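Local coordinates for viral structural protein 4 (Bombyx mori cytoplasmic polyhedrosis virus, PDB 6TZ0) that binds GTP and accompanies the viral RNA-dependent RNA polymerase inside the capsid, where it is probably an NTPase that supports transcription, at residues B[191-196]-B[203-208]; B[232-237]-B[241-246]; B[297-302]-B[508-513]. All coordinates share one frame; numbering follows the deposited sequence.

Contact 1. Residues B[191-196]-B[203-208]; sequences ADFSDT and KRPFEL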
ATOM      1  N   ALA B 191      21.208  -5.878 -39.862  1.00 33.41           N
ATOM      2  CA  ALA B 191      19.941  -5.738 -40.564  1.00 33.41           C
ATOM      3  C   ALA B 191      20.071  -6.285 -41.974  1.00 33.41           C
ATOM      4  O   ALA B 191      21.120  -6.156 -42.606  1.00 33.41           O
ATOM      5  CB  ALA B 191      19.511  -4.276 -40.604  1.00 33.41           C
ATOM      6  N   ASP B 192      19.007  -6.921 -42.459  1.00 35.80           N
ATOM      7  CA  ASP B 192      19.073  -7.570 -43.760  1.00 35.80           C
ATOM      8  C   ASP B 192      19.113  -6.543 -44.884  1.00 35.80           C
ATOM      9  O   ASP B 192      18.273  -5.643 -44.961  1.00 35.80           O
ATOM     10  CB  ASP B 192      17.910  -8.541 -43.947  1.00 35.80           C
ATOM     11  CG  ASP B 192      16.577  -7.931 -43.619  1.00 35.80           C
ATOM     12  OD1 ASP B 192      16.552  -6.834 -43.037  1.00 35.80           O
ATOM     13  OD2 ASP B 192      15.546  -8.543 -43.965  1.00 35.80           O
ATOM     14  N   PHE B 193      20.100  -6.690 -45.759  1.00 33.66           N
ATOM     15  CA  PHE B 193      20.419  -5.699 -46.772  1.00 33.66           C
ATOM     16  C   PHE B 193      19.462  -5.720 -47.954  1.00 33.66           C
ATOM     17  O   PHE B 193      19.589  -4.875 -48.844  1.00 33.66           O
ATOM     18  CB  PHE B 193      21.845  -5.924 -47.260  1.00 33.66           C
ATOM     19  CG  PHE B 193      22.879  -5.787 -46.187  1.00 33.66           C
ATOM     20  CD1 PHE B 193      23.314  -4.540 -45.776  1.00 33.66           C
ATOM     21  CD2 PHE B 193      23.425  -6.905 -45.593  1.00 33.66           C
ATOM     22  CE1 PHE B 193      24.274  -4.419 -44.796  1.00 33.66           C
ATOM     23  CE2 PHE B 193      24.379  -6.786 -44.614  1.00 33.66           C
ATOM     24  CZ  PHE B 193      24.803  -5.543 -44.215  1.00 33.66           C
ATOM     25  N   SER B 194      18.514  -6.649 -47.988  1.00 36.63           N
ATOM     26  CA  SER B 194      17.582  -6.770 -49.097  1.00 36.63           C
ATOM     27  C   SER B 194      16.298  -5.988 -48.880  1.00 36.63           C
ATOM     28  O   SER B 194      15.354  -6.152 -49.655  1.00 36.63           O
ATOM     29  CB  SER B 194      17.252  -8.238 -49.346  1.00 36.63           C
ATOM     30  OG  SER B 194      16.549  -8.787 -48.246  1.00 36.63           O
ATOM     31  N   ASP B 195      16.236  -5.154 -47.849  1.00 35.56           N
ATOM     32  CA  ASP B 195      15.086  -4.288 -47.668  1.00 35.56           C
ATOM     33  C   ASP B 195      15.085  -3.197 -48.734  1.00 35.56           C
ATOM     34  O   ASP B 195      16.117  -2.875 -49.323  1.00 35.56           O
ATOM     35  CB  ASP B 195      15.096  -3.659 -46.278  1.00 35.56           C
ATOM     36  CG  ASP B 195      13.765  -3.039 -45.911  1.00 35.56           C
ATOM     37  OD1 ASP B 195      12.788  -3.220 -46.663  1.00 35.56           O
ATOM     38  OD2 ASP B 195      13.701  -2.318 -44.911  1.00 35.56           O
ATOM     39  N   THR B 196      13.898  -2.638 -48.979  1.00 35.40           N
ATOM     40  CA  THR B 196      13.733  -1.605 -49.996  1.00 35.40           C
ATOM     41  C   THR B 196      14.512  -0.344 -49.645  1.00 35.40           C
ATOM     42  O   THR B 196      15.216   0.218 -50.493  1.00 35.40           O
ATOM     43  CB  THR B 196      12.251  -1.280 -50.149  1.00 35.40           C
ATOM     44  OG1 THR B 196      11.535  -2.483 -50.440  1.00 35.40           O
ATOM     45  CG2 THR B 196      12.030  -0.299 -51.278  1.00 35.40           C
ATOM     46  N   LYS B 203      24.808   1.555 -49.886  1.00 31.97           N
ATOM     47  CA  LYS B 203      25.515   0.637 -50.766  1.00 31.97           C
ATOM     48  C   LYS B 203      25.184  -0.801 -50.396  1.00 31.97           C
ATOM     49  O   LYS B 203      25.145  -1.160 -49.218  1.00 31.97           O
ATOM     50  CB  LYS B 203      27.020   0.852 -50.669  1.00 31.97           C
ATOM     51  CG  LYS B 203      27.522   2.158 -51.212  1.00 31.97           C
ATOM     52  CD  LYS B 203      29.023   2.219 -51.083  1.00 31.97           C
ATOM     53  CE  LYS B 203      29.604   3.388 -51.839  1.00 31.97           C
ATOM     54  NZ  LYS B 203      29.215   4.675 -51.233  1.00 31.97           N
ATOM     55  N   ARG B 204      24.949  -1.624 -51.402  1.00 33.33           N
ATOM     56  CA  ARG B 204      24.653  -3.028 -51.154  1.00 33.33           C
ATOM     57  C   ARG B 204      25.955  -3.814 -51.033  1.00 33.33           C
ATOM     58  O   ARG B 204      26.806  -3.721 -51.917  1.00 33.33           O
ATOM     59  CB  ARG B 204      23.789  -3.603 -52.271  1.00 33.33           C
ATOM     60  CG  ARG B 204      23.432  -5.072 -52.078  1.00 33.33           C
ATOM     61  CD  ARG B 204      22.463  -5.254 -50.919  1.00 33.33           C
ATOM     62  NE  ARG B 204      22.220  -6.658 -50.585  1.00 33.33           N
ATOM     63  CZ  ARG B 204      21.247  -7.402 -51.099  1.00 33.33           C
ATOM     64  NH1 ARG B 204      20.417  -6.882 -51.987  1.00 33.33           N
ATOM     65  NH2 ARG B 204      21.103  -8.668 -50.729  1.00 33.33           N
ATOM     66  N   PRO B 205      26.153  -4.572 -49.958  1.00 32.48           N
ATOM     67  CA  PRO B 205      27.421  -5.287 -49.780  1.00 32.48           C
ATOM     68  C   PRO B 205      27.590  -6.450 -50.744  1.00 32.48           C
ATOM     69  O   PRO B 205      26.625  -7.047 -51.220  1.00 32.48           O
ATOM     70  CB  PRO B 205      27.344  -5.788 -48.334  1.00 32.48           C
ATOM     71  CG  PRO B 205      26.389  -4.895 -47.684  1.00 32.48           C
ATOM     72  CD  PRO B 205      25.369  -4.560 -48.716  1.00 32.48           C
ATOM     73  N   PHE B 206      28.850  -6.774 -51.016  1.00 32.66           N
ATOM     74  CA  PHE B 206      29.221  -7.919 -51.830  1.00 32.66           C
ATOM     75  C   PHE B 206      30.305  -8.696 -51.106  1.00 32.66           C
ATOM     76  O   PHE B 206      31.347  -8.135 -50.762  1.00 32.66           O
ATOM     77  CB  PHE B 206      29.713  -7.491 -53.212  1.00 32.66           C
ATOM     78  CG  PHE B 206      30.054  -8.639 -54.111  1.00 32.66           C
ATOM     79  CD1 PHE B 206      29.058  -9.365 -54.731  1.00 32.66           C
ATOM     80  CD2 PHE B 206      31.372  -8.991 -54.335  1.00 32.66           C
ATOM     81  CE1 PHE B 206      29.367 -10.421 -55.553  1.00 32.66           C
ATOM     82  CE2 PHE B 206      31.683 -10.050 -55.151  1.00 32.66           C
ATOM     83  CZ  PHE B 206      30.680 -10.759 -55.765  1.00 32.66           C
ATOM     84  N   GLU B 207      30.070  -9.984 -50.897  1.00 34.94           N
ATOM     85  CA  GLU B 207      30.962 -10.816 -50.106  1.00 34.94           C
ATOM     86  C   GLU B 207      31.984 -11.508 -50.998  1.00 34.94           C
ATOM     87  O   GLU B 207      31.614 -12.270 -51.895  1.00 34.94           O
ATOM     88  CB  GLU B 207      30.154 -11.849 -49.327  1.00 34.94           C
ATOM     89  CG  GLU B 207      30.995 -12.803 -48.519  1.00 34.94           C
ATOM     90  CD  GLU B 207      30.159 -13.741 -47.678  1.00 34.94           C
ATOM     91  OE1 GLU B 207      28.917 -13.627 -47.715  1.00 34.94           O
ATOM     92  OE2 GLU B 207      30.741 -14.603 -46.989  1.00 34.94           O
ATOM     93  N   LEU B 208      33.263 -11.249 -50.741  1.00 34.03           N
ATOM     94  CA  LEU B 208      34.349 -11.993 -51.360  1.00 34.03           C
ATOM     95  C   LEU B 208      34.689 -13.177 -50.468  1.00 34.03           C
ATOM     96  O   LEU B 208      34.992 -12.993 -49.290  1.00 34.03           O
ATOM     97  CB  LEU B 208      35.578 -11.109 -51.553  1.00 34.03           C
ATOM     98  CG  LEU B 208      35.495  -9.954 -52.542  1.00 34.03           C
ATOM     99  CD1 LEU B 208      36.758  -9.129 -52.474  1.00 34.03           C
ATOM    100  CD2 LEU B 208      35.286 -10.487 -53.938  1.00 34.03           C
TER
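Phe-193, at the second position of the type I beta turn that runs from Asp-192 to Asp-195, packs against Pro-205 near the start of strand 204-208, with helix 196-201 joining the two segments. The centre of the contact is a CH-pi interaction: Pro-205 CG lies 3.6 Å from the centroid of the Phe-193 ring and 13° off the ring normal. Pro-205 CD meets the same ring toward one side, 3.6 Å from Phe-193 CD1, and the two side chains cross at about a right angle. The opposite face of the phenyl is occupied from just before the turn, where Ala-191 O stands over the ring centre, so the ring is held between a carbonyl and a proline. Arg-204 takes a second path to the turn. Its CG is anti to the backbone N (chi1 -180°) and the chain then bends at chi2 (70°), which brings the far end back over residues 193 and 194. There Arg-204 NE comes to 3.4 Å from Phe-193 CB, and Phe-193 O sits above one guanidinium face, offset toward its rim. The guanidinium also lies against Ser-194, with Arg-204 NH1 4.0 Å from Ser-194 CA. No hydrogen bond links the segments; the join is made by van der Waals contact at the surface of the protein. Around it, Ala-191 and Asp-195 touch Ile-184 of strand 182-184, Phe-193 also touches Leu-18, and strand 204-208 pairs in parallel with strand 226-230, on which Pro-205 touches Ser-227.

Contact 2. Residues B[232-237]-B[241-246]; sequences TGREDA and KLYGYG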
ATOM      1  N   THR B 232      37.800 -13.608 -47.228  1.00 37.18           N
ATOM      2  CA  THR B 232      38.704 -14.499 -47.930  1.00 37.18           C
ATOM      3  C   THR B 232      39.787 -15.079 -47.035  1.00 37.18           C
ATOM      4  O   THR B 232      40.501 -15.989 -47.466  1.00 37.18           O
ATOM      5  CB  THR B 232      39.359 -13.757 -49.095  1.00 37.18           C
ATOM      6  OG1 THR B 232      40.115 -12.654 -48.586  1.00 37.18           O
ATOM      7  CG2 THR B 232      38.299 -13.224 -50.028  1.00 37.18           C
ATOM      8  N   GLY B 233      39.919 -14.587 -45.808  1.00 40.20           N
ATOM      9  CA  GLY B 233      41.004 -15.011 -44.953  1.00 40.20           C
ATOM     10  C   GLY B 233      42.323 -14.350 -45.257  1.00 40.20           C
ATOM     11  O   GLY B 233      43.357 -14.794 -44.755  1.00 40.20           O
ATOM     12  N   ARG B 234      42.319 -13.298 -46.064  1.00 42.25           N
ATOM     13  CA  ARG B 234      43.527 -12.608 -46.475  1.00 42.25           C
ATOM     14  C   ARG B 234      43.423 -11.141 -46.081  1.00 42.25           C
ATOM     15  O   ARG B 234      42.366 -10.657 -45.679  1.00 42.25           O
ATOM     16  CB  ARG B 234      43.750 -12.767 -47.984  1.00 42.25           C
ATOM     17  CG  ARG B 234      43.928 -14.220 -48.396  1.00 42.25           C
ATOM     18  CD  ARG B 234      44.099 -14.412 -49.888  1.00 42.25           C
ATOM     19  NE  ARG B 234      45.370 -13.883 -50.364  1.00 42.25           N
ATOM     20  CZ  ARG B 234      45.736 -13.871 -51.638  1.00 42.25           C
ATOM     21  NH1 ARG B 234      44.931 -14.369 -52.562  1.00 42.25           N
ATOM     22  NH2 ARG B 234      46.913 -13.375 -51.987  1.00 42.25           N
ATOM     23  N   GLU B 235      44.546 -10.440 -46.190  1.00 47.12           N
ATOM     24  CA  GLU B 235      44.622  -9.054 -45.756  1.00 47.12           C
ATOM     25  C   GLU B 235      43.857  -8.153 -46.720  1.00 47.12           C
ATOM     26  O   GLU B 235      43.783  -8.418 -47.920  1.00 47.12           O
ATOM     27  CB  GLU B 235      46.087  -8.618 -45.662  1.00 47.12           C
ATOM     28  CG  GLU B 235      46.333  -7.264 -45.014  1.00 47.12           C
ATOM     29  CD  GLU B 235      47.803  -6.910 -44.943  1.00 47.12           C
ATOM     30  OE1 GLU B 235      48.632  -7.700 -45.438  1.00 47.12           O
ATOM     31  OE2 GLU B 235      48.132  -5.842 -44.387  1.00 47.12           O
ATOM     32  N   ASP B 236      43.260  -7.089 -46.170  1.00 44.21           N
ATOM     33  CA  ASP B 236      42.532  -6.124 -46.987  1.00 44.21           C
ATOM     34  C   ASP B 236      43.450  -5.383 -47.947  1.00 44.21           C
ATOM     35  O   ASP B 236      43.013  -4.978 -49.030  1.00 44.21           O
ATOM     36  CB  ASP B 236      41.801  -5.121 -46.096  1.00 44.21           C
ATOM     37  CG  ASP B 236      40.679  -5.753 -45.302  1.00 44.21           C
ATOM     38  OD1 ASP B 236      40.134  -6.779 -45.747  1.00 44.21           O
ATOM     39  OD2 ASP B 236      40.328  -5.216 -44.235  1.00 44.21           O
ATOM     40  N   ALA B 237      44.719  -5.203 -47.580  1.00 43.97           N
ATOM     41  CA  ALA B 237      45.658  -4.537 -48.474  1.00 43.97           C
ATOM     42  C   ALA B 237      46.011  -5.419 -49.662  1.00 43.97           C
ATOM     43  O   ALA B 237      46.174  -4.922 -50.781  1.00 43.97           O
ATOM     44  CB  ALA B 237      46.918  -4.141 -47.711  1.00 43.97           C
ATOM     45  N   LYS B 241      45.209  -4.210 -53.446  1.00 44.51           N
ATOM     46  CA  LYS B 241      46.219  -3.898 -54.454  1.00 44.51           C
ATOM     47  C   LYS B 241      46.452  -5.020 -55.455  1.00 44.51           C
ATOM     48  O   LYS B 241      47.031  -4.769 -56.515  1.00 44.51           O
ATOM     49  CB  LYS B 241      47.567  -3.555 -53.803  1.00 44.51           C
ATOM     50  CG  LYS B 241      48.297  -4.749 -53.215  1.00 44.51           C
ATOM     51  CD  LYS B 241      49.625  -4.359 -52.600  1.00 44.51           C
ATOM     52  CE  LYS B 241      50.653  -4.040 -53.670  1.00 44.51           C
ATOM     53  NZ  LYS B 241      51.004  -5.247 -54.462  1.00 44.51           N
ATOM     54  N   LEU B 242      46.019  -6.239 -55.154  1.00 42.57           N
ATOM     55  CA  LEU B 242      46.352  -7.388 -55.977  1.00 42.57           C
ATOM     56  C   LEU B 242      45.208  -7.813 -56.880  1.00 42.57           C
ATOM     57  O   LEU B 242      45.447  -8.409 -57.934  1.00 42.57           O
ATOM     58  CB  LEU B 242      46.772  -8.555 -55.077  1.00 42.57           C
ATOM     59  CG  LEU B 242      47.408  -9.792 -55.703  1.00 42.57           C
ATOM     60  CD1 LEU B 242      48.717  -9.413 -56.358  1.00 42.57           C
ATOM     61  CD2 LEU B 242      47.628 -10.869 -54.660  1.00 42.57           C
ATOM     62  N   TYR B 243      43.974  -7.491 -56.508  1.00 38.96           N
ATOM     63  CA  TYR B 243      42.811  -7.833 -57.310  1.00 38.96           C
ATOM     64  C   TYR B 243      42.065  -6.606 -57.807  1.00 38.96           C
ATOM     65  O   TYR B 243      40.998  -6.751 -58.402  1.00 38.96           O
ATOM     66  CB  TYR B 243      41.876  -8.737 -56.510  1.00 38.96           C
ATOM     67  CG  TYR B 243      42.491 -10.076 -56.207  1.00 38.96           C
ATOM     68  CD1 TYR B 243      42.471 -11.096 -57.147  1.00 38.96           C
ATOM     69  CD2 TYR B 243      43.124 -10.310 -54.996  1.00 38.96           C
ATOM     70  CE1 TYR B 243      43.041 -12.312 -56.883  1.00 38.96           C
ATOM     71  CE2 TYR B 243      43.698 -11.528 -54.721  1.00 38.96           C
ATOM     72  CZ  TYR B 243      43.660 -12.521 -55.670  1.00 38.96           C
ATOM     73  OH  TYR B 243      44.230 -13.742 -55.399  1.00 38.96           O
ATOM     74  N   GLY B 244      42.589  -5.407 -57.586  1.00 36.65           N
ATOM     75  CA  GLY B 244      41.991  -4.221 -58.167  1.00 36.65           C
ATOM     76  C   GLY B 244      40.780  -3.681 -57.445  1.00 36.65           C
ATOM     77  O   GLY B 244      39.861  -3.165 -58.087  1.00 36.65           O
ATOM     78  N   TYR B 245      40.756  -3.776 -56.123  1.00 35.33           N
ATOM     79  CA  TYR B 245      39.667  -3.257 -55.306  1.00 35.33           C
ATOM     80  C   TYR B 245      40.071  -1.959 -54.615  1.00 35.33           C
ATOM     81  O   TYR B 245      39.692  -1.698 -53.474  1.00 35.33           O
ATOM     82  CB  TYR B 245      39.220  -4.303 -54.292  1.00 35.33           C
ATOM     83  CG  TYR B 245      38.431  -5.437 -54.898  1.00 35.33           C
ATOM     84  CD1 TYR B 245      37.057  -5.343 -55.041  1.00 35.33           C
ATOM     85  CD2 TYR B 245      39.061  -6.582 -55.358  1.00 35.33           C
ATOM     86  CE1 TYR B 245      36.327  -6.363 -55.599  1.00 35.33           C
ATOM     87  CE2 TYR B 245      38.342  -7.606 -55.922  1.00 35.33           C
ATOM     88  CZ  TYR B 245      36.975  -7.492 -56.037  1.00 35.33           C
ATOM     89  OH  TYR B 245      36.250  -8.514 -56.595  1.00 35.33           O
ATOM     90  N   GLY B 246      40.838  -1.124 -55.318  1.00 38.63           N
ATOM     91  CA  GLY B 246      41.401   0.065 -54.702  1.00 38.63           C
ATOM     92  C   GLY B 246      40.396   1.171 -54.462  1.00 38.63           C
ATOM     93  O   GLY B 246      40.460   1.857 -53.439  1.00 38.63           O
TER
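Arg-234, in the loop leading into helix 236-242, reaches along this short helix to Tyr-243, the first residue after it to leave helical backbone angles. Arg-234 NH1 donates a hydrogen bond to Tyr-243 OH at 3.0 Å, well short of straight with an N-H...O angle of 134°. The hydroxyl is tilted from the guanidinium plane, while NH1 lies in the plane of the tyrosine ring at its edge. The two flat groups are thus almost perpendicular, 89° between planes, and do not stack. The other terminal nitrogen, Arg-234 NH2, approaches the methyl Leu-242 CD2 to 3.7 Å, and these side chains cross at about a right angle. The arginine makes this reach with CG beside its backbone N (chi1 -61°), an extended second torsion and a bend at chi3. The helix backbone holds the two ends at this spacing: Lys-241 N donates to Ala-237 O at 2.9 Å, an i to i+4 bond of an alpha helix. Farther out, Glu-235 occupies the N-cap position, and Asp-236 and Thr-232 hydrogen-bond through their side chains to Asn-230 at the end of strand 226-230. Thr-232 OG1 also receives a weak hydrogen bond from Arg-234 N. Beyond the helix, the Tyr-245 ring has Tyr-243 CB at its edge, and its hydroxyl bonds to Ala-214 O. Over the last turn of the helix, the aliphatic part of Lys-241 lies against the carbonyl that its own backbone bonds, with Lys-241 CG 3.2 Å from Ala-237 O.

Contact 3. Residues B[297-302]-B[508-513]; sequences GVITDA and RTINDT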
ATOM      1  N   GLY B 297      32.261 -15.362 -25.546  1.00 25.04           N
ATOM      2  CA  GLY B 297      31.377 -16.012 -26.494  1.00 25.04           C
ATOM      3  C   GLY B 297      29.955 -16.150 -25.984  1.00 25.04           C
ATOM      4  O   GLY B 297      29.717 -16.205 -24.779  1.00 25.04           O
ATOM      5  N   VAL B 298      29.008 -16.196 -26.924  1.00 25.17           N
ATOM      6  CA  VAL B 298      27.592 -16.451 -26.655  1.00 25.17           C
ATOM      7  C   VAL B 298      27.077 -17.380 -27.746  1.00 25.17           C
ATOM      8  O   VAL B 298      27.190 -17.064 -28.935  1.00 25.17           O
ATOM      9  CB  VAL B 298      26.741 -15.165 -26.624  1.00 25.17           C
ATOM     10  CG1 VAL B 298      25.274 -15.506 -26.524  1.00 25.17           C
ATOM     11  CG2 VAL B 298      27.103 -14.282 -25.459  1.00 25.17           C
ATOM     12  N   ILE B 299      26.505 -18.513 -27.356  1.00 26.01           N
ATOM     13  CA  ILE B 299      25.895 -19.433 -28.311  1.00 26.01           C
ATOM     14  C   ILE B 299      24.501 -18.942 -28.674  1.00 26.01           C
ATOM     15  O   ILE B 299      23.679 -18.656 -27.798  1.00 26.01           O
ATOM     16  CB  ILE B 299      25.869 -20.859 -27.744  1.00 26.01           C
ATOM     17  CG1 ILE B 299      27.282 -21.427 -27.750  1.00 26.01           C
ATOM     18  CG2 ILE B 299      24.933 -21.755 -28.520  1.00 26.01           C
ATOM     19  CD1 ILE B 299      27.424 -22.701 -26.999  1.00 26.01           C
ATOM     20  N   THR B 300      24.229 -18.844 -29.975  1.00 25.84           N
ATOM     21  CA  THR B 300      22.994 -18.271 -30.485  1.00 25.84           C
ATOM     22  C   THR B 300      21.930 -19.320 -30.787  1.00 25.84           C
ATOM     23  O   THR B 300      21.047 -19.072 -31.612  1.00 25.84           O
ATOM     24  CB  THR B 300      23.286 -17.452 -31.738  1.00 25.84           C
ATOM     25  OG1 THR B 300      23.799 -18.315 -32.756  1.00 25.84           O
ATOM     26  CG2 THR B 300      24.324 -16.396 -31.444  1.00 25.84           C
ATOM     27  N   ASP B 301      21.988 -20.476 -30.143  1.00 27.31           N
ATOM     28  CA  ASP B 301      21.052 -21.559 -30.394  1.00 27.31           C
ATOM     29  C   ASP B 301      20.191 -21.814 -29.167  1.00 27.31           C
ATOM     30  O   ASP B 301      20.435 -21.284 -28.082  1.00 27.31           O
ATOM     31  CB  ASP B 301      21.792 -22.837 -30.783  1.00 27.31           C
ATOM     32  CG  ASP B 301      22.421 -22.748 -32.147  1.00 27.31           C
ATOM     33  OD1 ASP B 301      21.902 -22.001 -32.999  1.00 27.31           O
ATOM     34  OD2 ASP B 301      23.434 -23.432 -32.369  1.00 27.31           O
ATOM     35  N   ALA B 302      19.175 -22.649 -29.356  1.00 26.79           N
ATOM     36  CA  ALA B 302      18.297 -23.013 -28.260  1.00 26.79           C
ATOM     37  C   ALA B 302      19.005 -23.957 -27.301  1.00 26.79           C
ATOM     38  O   ALA B 302      19.930 -24.677 -27.673  1.00 26.79           O
ATOM     39  CB  ALA B 302      17.025 -23.672 -28.783  1.00 26.79           C
ATOM     40  N   ARG B 508      24.891 -17.149 -17.664  1.00 26.52           N
ATOM     41  CA  ARG B 508      24.873 -18.142 -18.726  1.00 26.52           C
ATOM     42  C   ARG B 508      26.221 -18.135 -19.425  1.00 26.52           C
ATOM     43  O   ARG B 508      26.824 -17.076 -19.601  1.00 26.52           O
ATOM     44  CB  ARG B 508      23.776 -17.868 -19.754  1.00 26.52           C
ATOM     45  CG  ARG B 508      22.366 -17.846 -19.227  1.00 26.52           C
ATOM     46  CD  ARG B 508      21.878 -19.204 -18.792  1.00 26.52           C
ATOM     47  NE  ARG B 508      20.488 -19.145 -18.355  1.00 26.52           N
ATOM     48  CZ  ARG B 508      19.452 -19.444 -19.124  1.00 26.52           C
ATOM     49  NH1 ARG B 508      19.654 -19.859 -20.359  1.00 26.52           N
ATOM     50  NH2 ARG B 508      18.220 -19.352 -18.651  1.00 26.52           N
ATOM     51  N   THR B 509      26.700 -19.311 -19.817  1.00 29.01           N
ATOM     52  CA  THR B 509      27.962 -19.447 -20.533  1.00 29.01           C
ATOM     53  C   THR B 509      27.756 -20.244 -21.813  1.00 29.01           C
ATOM     54  O   THR B 509      26.636 -20.604 -22.178  1.00 29.01           O
ATOM     55  CB  THR B 509      29.033 -20.132 -19.678  1.00 29.01           C
ATOM     56  OG1 THR B 509      28.557 -21.409 -19.243  1.00 29.01           O
ATOM     57  CG2 THR B 509      29.402 -19.289 -18.490  1.00 29.01           C
ATOM     58  N   ILE B 510      28.861 -20.515 -22.502  1.00 28.46           N
ATOM     59  CA  ILE B 510      28.840 -21.387 -23.665  1.00 28.46           C
ATOM     60  C   ILE B 510      29.074 -22.831 -23.229  1.00 28.46           C
ATOM     61  O   ILE B 510      30.076 -23.465 -23.578  1.00 28.46           O
ATOM     62  CB  ILE B 510      29.905 -20.921 -24.676  1.00 28.46           C
ATOM     63  CG1 ILE B 510      31.233 -20.634 -23.969  1.00 28.46           C
ATOM     64  CG2 ILE B 510      29.463 -19.660 -25.362  1.00 28.46           C
ATOM     65  CD1 ILE B 510      32.385 -20.875 -24.838  1.00 28.46           C
ATOM     66  N   ASN B 511      28.093 -23.423 -22.577  1.00 31.69           N
ATOM     67  CA  ASN B 511      28.298 -24.760 -22.038  1.00 31.69           C
ATOM     68  C   ASN B 511      26.973 -25.484 -22.025  1.00 31.69           C
ATOM     69  O   ASN B 511      26.014 -25.019 -21.406  1.00 31.69           O
ATOM     70  CB  ASN B 511      28.904 -24.731 -20.633  1.00 31.69           C
ATOM     71  CG  ASN B 511      30.388 -24.432 -20.637  1.00 31.69           C
ATOM     72  OD1 ASN B 511      30.830 -23.414 -20.121  1.00 31.69           O
ATOM     73  ND2 ASN B 511      31.164 -25.325 -21.232  1.00 31.69           N
ATOM     74  N   ASP B 512      26.924 -26.609 -22.714  1.00 35.20           N
ATOM     75  CA  ASP B 512      25.806 -27.521 -22.572  1.00 35.20           C
ATOM     76  C   ASP B 512      26.054 -28.236 -21.253  1.00 35.20           C
ATOM     77  O   ASP B 512      26.919 -29.109 -21.163  1.00 35.20           O
ATOM     78  CB  ASP B 512      25.737 -28.468 -23.761  1.00 35.20           C
ATOM     79  CG  ASP B 512      24.376 -29.086 -23.927  1.00 35.20           C
ATOM     80  OD1 ASP B 512      23.451 -28.342 -24.289  1.00 35.20           O
ATOM     81  OD2 ASP B 512      24.221 -30.302 -23.730  1.00 35.20           O
ATOM     82  N   THR B 513      25.322 -27.818 -20.215  1.00 35.66           N
ATOM     83  CA  THR B 513      25.604 -28.253 -18.851  1.00 35.66           C
ATOM     84  C   THR B 513      25.343 -29.740 -18.670  1.00 35.66           C
ATOM     85  O   THR B 513      26.100 -30.432 -17.979  1.00 35.66           O
ATOM     86  CB  THR B 513      24.764 -27.442 -17.872  1.00 35.66           C
ATOM     87  OG1 THR B 513      23.379 -27.584 -18.202  1.00 35.66           O
ATOM     88  CG2 THR B 513      25.147 -25.981 -17.928  1.00 35.66           C
TER
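The backbones of strand 297-299 and of the inverse gamma turn centred on Ile-510 come closest at Ile-299 and Ile-510, whose CA atoms are 5.8 Å apart, and no hydrogen bond joins the two segments. Ile-510 fills the approach with its CG2 branch, which is anti to its own carbonyl carbon and points at the strand. That methyl lies 3.5 Å from Gly-297 O and 3.8 Å from Val-298 N, resting on the peptide between these residues. Where it meets Gly-297 it finds bare backbone, since glycine brings no side chain to the side facing Ile-510. The next contact is apolar: Ile-299 CG1 meets Ile-510 CG2 at 3.7 Å, and Ile-299 CD1 reaches Ile-510 CB at 3.8 Å. The two isoleucines cross at about a right angle, Ile-299 carrying its CG1 branch beside its backbone N (chi1 -73°). The turn lies near a nucleotide site: the side chain of Ile-510 is about 9 Å from Gly-358, a GTP-binding residue of the probable P-loop, and Thr-509 OG1 bonds to Ala-357 O in that loop. The contact joins the edge strand of the antiparallel sheet to the loop between strand 504-507 of the parallel sheet and helix 513-518; Ile-510 also packs on Met-269 of strand 266-271 and on Leu-293 of helix 290-296.

How the contacts relate
Contacts 1 and 2 are surface contacts on the same side of the chain's centre, whereas contact 3 is largely buried and brings together segments some 200 residues apart. The first two adjoin: Leu-208, on the strand used by contact 1, packs on Thr-232 and Tyr-245 of contact 2. Contact 3 touches neither, its nearest atoms being about 14 Å from contact 1 and about 21 Å from contact 2. Their chemistry differs accordingly. Contact 1 rests on a proline against an aromatic face, contact 2 on polar bonds from an arginine and a helix backbone, and contact 3 on aliphatic packing of a loop residue against an edge strand and its backbone, near the GTP-binding loop.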